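PDB 3RFW: putative peptidyl-prolyl cis-trans isomerase Cbf2 from Campylobacter jejuni, which is a SurA-like chaperone and probably catalyses the cis-trans isomerisation of peptidyl-proline bonds. Local coordinates for residues I89-A94 with F229-K234; K97-Y100 with K106-K109. All coordinates share one frame; numbering follows the deposited sequence.

Interaction 1: I89-A94 with F229-K234; sequences IKIDAA and FEEFKK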
loop_
_atom_site.group_PDB
_atom_site.type_symbol
_atom_site.label_atom_id
_atom_site.label_comp_id
_atom_site.label_asym_id
_atom_site.label_seq_id
_atom_site.Cartn_x
_atom_site.Cartn_y
_atom_site.Cartn_z
ATOM N N ILE A 89 -7.929 5.354 -31.276
ATOM C CA ILE A 89 -8.441 6.433 -30.426
ATOM C C ILE A 89 -7.457 7.592 -30.369
ATOM O O ILE A 89 -6.299 7.414 -30.012
ATOM C CB ILE A 89 -8.791 5.965 -29.003
ATOM C CG1 ILE A 89 -9.463 4.583 -29.025
ATOM C CG2 ILE A 89 -9.690 6.988 -28.316
ATOM C CD1 ILE A 89 -10.996 4.602 -29.223
ATOM N N LYS A 90 -7.901 8.767 -30.800
ATOM C CA LYS A 90 -7.087 9.982 -30.682
ATOM C C LYS A 90 -7.943 11.161 -30.238
ATOM O O LYS A 90 -9.016 11.410 -30.790
ATOM C CB LYS A 90 -6.369 10.298 -31.999
ATOM N N ILE A 91 -7.505 11.837 -29.187
ATOM C CA ILE A 91 -8.120 13.090 -28.803
ATOM C C ILE A 91 -7.268 14.234 -29.353
ATOM O O ILE A 91 -6.076 14.346 -29.037
ATOM C CB ILE A 91 -8.229 13.206 -27.273
ATOM C CG1 ILE A 91 -8.612 11.844 -26.654
ATOM C CG2 ILE A 91 -9.223 14.302 -26.890
ATOM C CD1 ILE A 91 -9.933 11.265 -27.161
ATOM N N ASP A 92 -7.855 15.031 -30.240
ATOM C CA ASP A 92 -7.138 16.184 -30.794
ATOM C C ASP A 92 -7.000 17.330 -29.770
ATOM O O ASP A 92 -7.749 17.407 -28.801
ATOM C CB ASP A 92 -7.796 16.670 -32.085
ATOM C CG ASP A 92 -9.268 16.947 -31.911
ATOM O OD1 ASP A 92 -9.640 17.435 -30.826
ATOM O OD2 ASP A 92 -10.059 16.615 -32.828
ATOM N N ALA A 93 -5.957 18.137 -29.932
ATOM C CA ALA A 93 -5.758 19.321 -29.079
ATOM C C ALA A 93 -7.060 19.984 -28.639
ATOM O O ALA A 93 -7.246 20.267 -27.458
ATOM C CB ALA A 93 -4.869 20.325 -29.791
ATOM N N ALA A 94 -7.978 20.207 -29.579
ATOM C CA ALA A 94 -9.154 21.049 -29.293
ATOM C C ALA A 94 -10.069 20.498 -28.203
ATOM O O ALA A 94 -10.583 21.260 -27.369
ATOM C CB ALA A 94 -9.946 21.350 -30.578
ATOM N N PHE A 229 -9.625 7.567 -22.377
ATOM C CA PHE A 229 -10.113 6.392 -21.718
ATOM C C PHE A 229 -11.615 6.349 -21.860
ATOM O O PHE A 229 -12.163 5.315 -22.207
ATOM C CB PHE A 229 -9.696 6.375 -20.240
ATOM C CG PHE A 229 -10.395 5.312 -19.420
ATOM C CD1 PHE A 229 -11.343 5.657 -18.468
ATOM C CD2 PHE A 229 -10.112 3.964 -19.612
ATOM C CE1 PHE A 229 -11.993 4.679 -17.709
ATOM C CE2 PHE A 229 -10.752 2.980 -18.859
ATOM C CZ PHE A 229 -11.690 3.342 -17.904
ATOM N N GLU A 230 -12.277 7.490 -21.646
ATOM C CA GLU A 230 -13.728 7.565 -21.819
ATOM C C GLU A 230 -14.126 7.233 -23.260
ATOM O O GLU A 230 -15.152 6.602 -23.503
ATOM C CB GLU A 230 -14.243 8.962 -21.467
ATOM C CG GLU A 230 -14.037 9.357 -20.012
ATOM C CD GLU A 230 -15.004 8.630 -19.083
ATOM O OE1 GLU A 230 -16.205 8.532 -19.448
ATOM O OE2 GLU A 230 -14.550 8.111 -18.029
ATOM N N GLU A 231 -13.376 7.780 -24.204
ATOM C CA GLU A 231 -13.615 7.524 -25.610
ATOM C C GLU A 231 -13.404 6.037 -25.916
ATOM O O GLU A 231 -14.239 5.416 -26.553
ATOM C CB GLU A 231 -12.708 8.409 -26.480
ATOM C CG GLU A 231 -12.817 8.190 -28.017
ATOM C CD GLU A 231 -14.199 8.531 -28.608
ATOM O OE1 GLU A 231 -15.049 9.097 -27.876
ATOM O OE2 GLU A 231 -14.460 8.157 -29.790
ATOM N N PHE A 232 -12.335 5.457 -25.379
ATOM C CA PHE A 232 -12.073 4.027 -25.548
ATOM C C PHE A 232 -13.234 3.162 -25.077
ATOM O O PHE A 232 -13.681 2.272 -25.797
ATOM C CB PHE A 232 -10.793 3.619 -24.814
ATOM C CG PHE A 232 -10.473 2.155 -24.919
ATOM C CD1 PHE A 232 -10.325 1.551 -26.160
ATOM C CD2 PHE A 232 -10.250 1.397 -23.774
ATOM C CE1 PHE A 232 -9.997 0.215 -26.274
ATOM C CE2 PHE A 232 -9.931 0.058 -23.872
ATOM C CZ PHE A 232 -9.808 -0.539 -25.139
ATOM N N LYS A 233 -13.776 3.494 -23.915
ATOM C CA LYS A 233 -14.892 2.757 -23.371
ATOM C C LYS A 233 -16.147 2.882 -24.215
ATOM O O LYS A 233 -16.937 1.936 -24.320
ATOM C CB LYS A 233 -15.203 3.236 -21.956
ATOM C CG LYS A 233 -14.283 2.670 -20.893
ATOM C CD LYS A 233 -14.646 3.248 -19.503
ATOM N N LYS A 234 -16.369 4.074 -24.744
ATOM C CA LYS A 234 -17.506 4.322 -25.617
ATOM C C LYS A 234 -17.386 3.505 -26.899
ATOM O O LYS A 234 -18.346 2.894 -27.343
ATOM C CB LYS A 234 -17.578 5.805 -25.985
ATOM C CG LYS A 234 -18.779 6.177 -26.837
ATOM C CD LYS A 234 -18.660 7.633 -27.312
ATOM C CE LYS A 234 -19.600 7.930 -28.478
ATOM N NZ LYS A 234 -19.617 9.387 -28.798
#

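Interaction 2: K97-Y100 with K106-K109; sequences KAFY and KYVK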
loop_
_atom_site.group_PDB
_atom_site.type_symbol
_atom_site.label_atom_id
_atom_site.label_comp_id
_atom_site.label_asym_id
_atom_site.label_seq_id
_atom_site.Cartn_x
_atom_site.Cartn_y
_atom_site.Cartn_z
ATOM N N LYS A 97 -8.190 21.065 -24.603
ATOM C CA LYS A 97 -8.412 22.487 -24.345
ATOM C C LYS A 97 -9.849 22.802 -23.991
ATOM O O LYS A 97 -10.122 23.460 -22.980
ATOM C CB LYS A 97 -8.031 23.283 -25.588
ATOM C CG LYS A 97 -7.366 24.651 -25.314
ATOM C CD LYS A 97 -7.302 24.984 -23.801
ATOM N N ALA A 98 -10.775 22.348 -24.838
ATOM C CA ALA A 98 -12.209 22.585 -24.606
ATOM C C ALA A 98 -12.695 22.041 -23.265
ATOM O O ALA A 98 -13.488 22.687 -22.585
ATOM C CB ALA A 98 -13.049 22.023 -25.771
ATOM N N PHE A 99 -12.200 20.872 -22.848
ATOM C CA PHE A 99 -12.583 20.340 -21.533
ATOM C C PHE A 99 -12.015 21.207 -20.397
ATOM O O PHE A 99 -12.653 21.354 -19.343
ATOM C CB PHE A 99 -12.092 18.892 -21.340
ATOM C CG PHE A 99 -12.559 18.263 -20.047
ATOM C CD1 PHE A 99 -13.741 17.537 -19.998
ATOM C CD2 PHE A 99 -11.824 18.411 -18.877
ATOM C CE1 PHE A 99 -14.211 17.016 -18.792
ATOM C CE2 PHE A 99 -12.265 17.844 -17.670
ATOM C CZ PHE A 99 -13.467 17.164 -17.634
ATOM N N TYR A 100 -10.758 21.619 -20.528
ATOM C CA TYR A 100 -10.184 22.535 -19.536
ATOM C C TYR A 100 -11.026 23.821 -19.430
ATOM O O TYR A 100 -11.563 24.116 -18.370
ATOM C CB TYR A 100 -8.738 22.890 -19.857
ATOM C CG TYR A 100 -8.161 23.873 -18.853
ATOM C CD1 TYR A 100 -8.138 25.250 -19.120
ATOM C CD2 TYR A 100 -7.697 23.438 -17.620
ATOM C CE1 TYR A 100 -7.579 26.150 -18.206
ATOM C CE2 TYR A 100 -7.197 24.328 -16.675
ATOM C CZ TYR A 100 -7.097 25.681 -16.991
ATOM O OH TYR A 100 -6.620 26.560 -16.050
ATOM N N LYS A 106 -13.199 24.541 -11.715
ATOM C CA LYS A 106 -12.970 23.396 -10.809
ATOM C C LYS A 106 -11.502 23.004 -10.713
ATOM O O LYS A 106 -11.125 22.265 -9.810
ATOM C CB LYS A 106 -13.806 22.176 -11.226
ATOM C CG LYS A 106 -15.310 22.410 -11.186
ATOM C CD LYS A 106 -16.032 21.527 -12.188
ATOM C CE LYS A 106 -17.504 21.898 -12.293
ATOM N NZ LYS A 106 -17.984 21.767 -13.697
ATOM N N TYR A 107 -10.687 23.461 -11.664
ATOM C CA TYR A 107 -9.233 23.279 -11.605
ATOM C C TYR A 107 -8.547 24.362 -10.752
ATOM O O TYR A 107 -7.755 25.169 -11.252
ATOM C CB TYR A 107 -8.635 23.236 -13.017
ATOM C CG TYR A 107 -8.854 21.903 -13.693
ATOM C CD1 TYR A 107 -8.245 20.756 -13.197
ATOM C CD2 TYR A 107 -9.764 21.763 -14.748
ATOM C CE1 TYR A 107 -8.483 19.509 -13.758
ATOM C CE2 TYR A 107 -10.013 20.512 -15.325
ATOM C CZ TYR A 107 -9.369 19.386 -14.811
ATOM O OH TYR A 107 -9.600 18.129 -15.326
ATOM N N VAL A 108 -8.881 24.376 -9.468
ATOM C CA VAL A 108 -8.371 25.374 -8.552
ATOM C C VAL A 108 -7.822 24.701 -7.294
ATOM O O VAL A 108 -8.341 23.673 -6.859
ATOM C CB VAL A 108 -9.485 26.363 -8.138
ATOM C CG1 VAL A 108 -9.854 27.249 -9.281
ATOM C CG2 VAL A 108 -10.707 25.623 -7.641
ATOM N N LYS A 109 -6.826 25.317 -6.665
ATOM C CA LYS A 109 -6.454 24.967 -5.290
ATOM C C LYS A 109 -7.210 25.857 -4.319
ATOM O O LYS A 109 -7.197 27.081 -4.456
ATOM C CB LYS A 109 -4.952 25.139 -5.080
ATOM C CG LYS A 109 -4.118 24.577 -6.214
ATOM C CD LYS A 109 -2.670 24.334 -5.797
ATOM C CE LYS A 109 -1.837 23.854 -6.984
ATOM N NZ LYS A 109 -1.818 24.859 -8.090
#

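Interaction 1: I89-A94 with F229-K234
Ile89 opens the contact by laying its two branches on neighbouring residues of the long helix 216-246. Its CG2 methyl, placed anti to the backbone N, meets the aliphatic stem of Glu231, with CG2 3.4 Å from Glu231 CG and 3.8 Å from Glu231 CB. The other branch, CG1 and CD1, runs beside the backbone N (chi1 -40°) and reaches one residue further along the helix: CD1 lies 3.9 Å from the CA of Phe232, and CG1 stands 4.3 Å from the ring atom CD1 of the same phenylalanine. Lys228 and Val235 extend the helix surface on which Ile89 rests, while the Phe232 ring packs against Ile85 and Leu86 at the end of helix 63-86.

Two residues on, Ile91 adds a lighter touch. Its CD1 comes within 4.0 Å of Glu231 CB, and Ile91 also touches Leu227 and Lys228, earlier on the helix. With Lys90 between them directed away from the helix, the two isoleucines both reach CB of Glu231. Asp92 then turns the chain into helix 93-103 as its N-cap, OD1 accepting a hydrogen bond from the backbone N of Lys95.

Thus an extended connector, leaving helix 63-86 and entering helix 93-103, is laid across one side of a helix from the far end of the sequence, joining parts of the chain more than 130 residues apart. Glu231 takes part through CB and CG, its chain bending at chi2 (64°) before the carboxylate, so an acidic residue serves here as an apolar surface. Since the closest approaches are all between carbon atoms, with neither a hydrogen bond nor a salt bridge between the segments, the contact probably rests on dispersion and the burial of hydrocarbon.

Interaction 2: K97-Y100 with K106-K109
Tyr107 presents its hydroxyl to the rim of another aromatic ring: OH lies in the plane of Phe99, 3.6 Å from CE2 and 4.2 Å from CD2, an approach to the C-H edge and not to the pi face. The two side chains cross at about a right angle. A second aromatic partner is Tyr100, whose ring is turned only 23° from that of Tyr107. The centroids are 5.7 Å apart, and the planes are slid so far that the rings scarcely overlap; CD2 of one meets CD2 of the other at 3.9 Å. Tyr107 is the centre of an inverse gamma turn, by which the chain, after helix 93-103, passes into strand 108-120, which runs on into the antiparallel sheet of the parvulin-type (PpiC) isomerase domain. The turn is tied to the sequence between strand 199-213 and helix 216-246 through backbone bonding of Tyr107 with Ile214. Tyr100, its CG anti to the backbone N (chi1 178°), hydrogen-bonds through its hydroxyl to the carbonyl O of the same Ile214, and its ring meets that of Phe216. Val219 and Ile223 of helix 216-246 touch Tyr107, and Ile223 also touches Phe99.

The two contacts, their centres about 17 Å apart, have segments that share helix 93-103, but only interaction 2 touches through it: 89-94 runs into the helix yet makes its contact through the connector before it. Along the chain, 97-100 with 106-109 is nested inside the loop closed by 89-94 with 229-234, so a local contact sits within a long-range one. Each is partly buried around a single buried residue, Ile89 in one and Tyr100 in the other. Helix 216-246 supplies one partner of interaction 1 directly and backs the aromatic group of interaction 2. Aliphatic branches on a glutamate stem characterise the first, near helix 63-86; near-parallel but slid rings, and a hydroxyl at a ring edge, mark the second, where strand 108-120 sets out toward the isomerase domain.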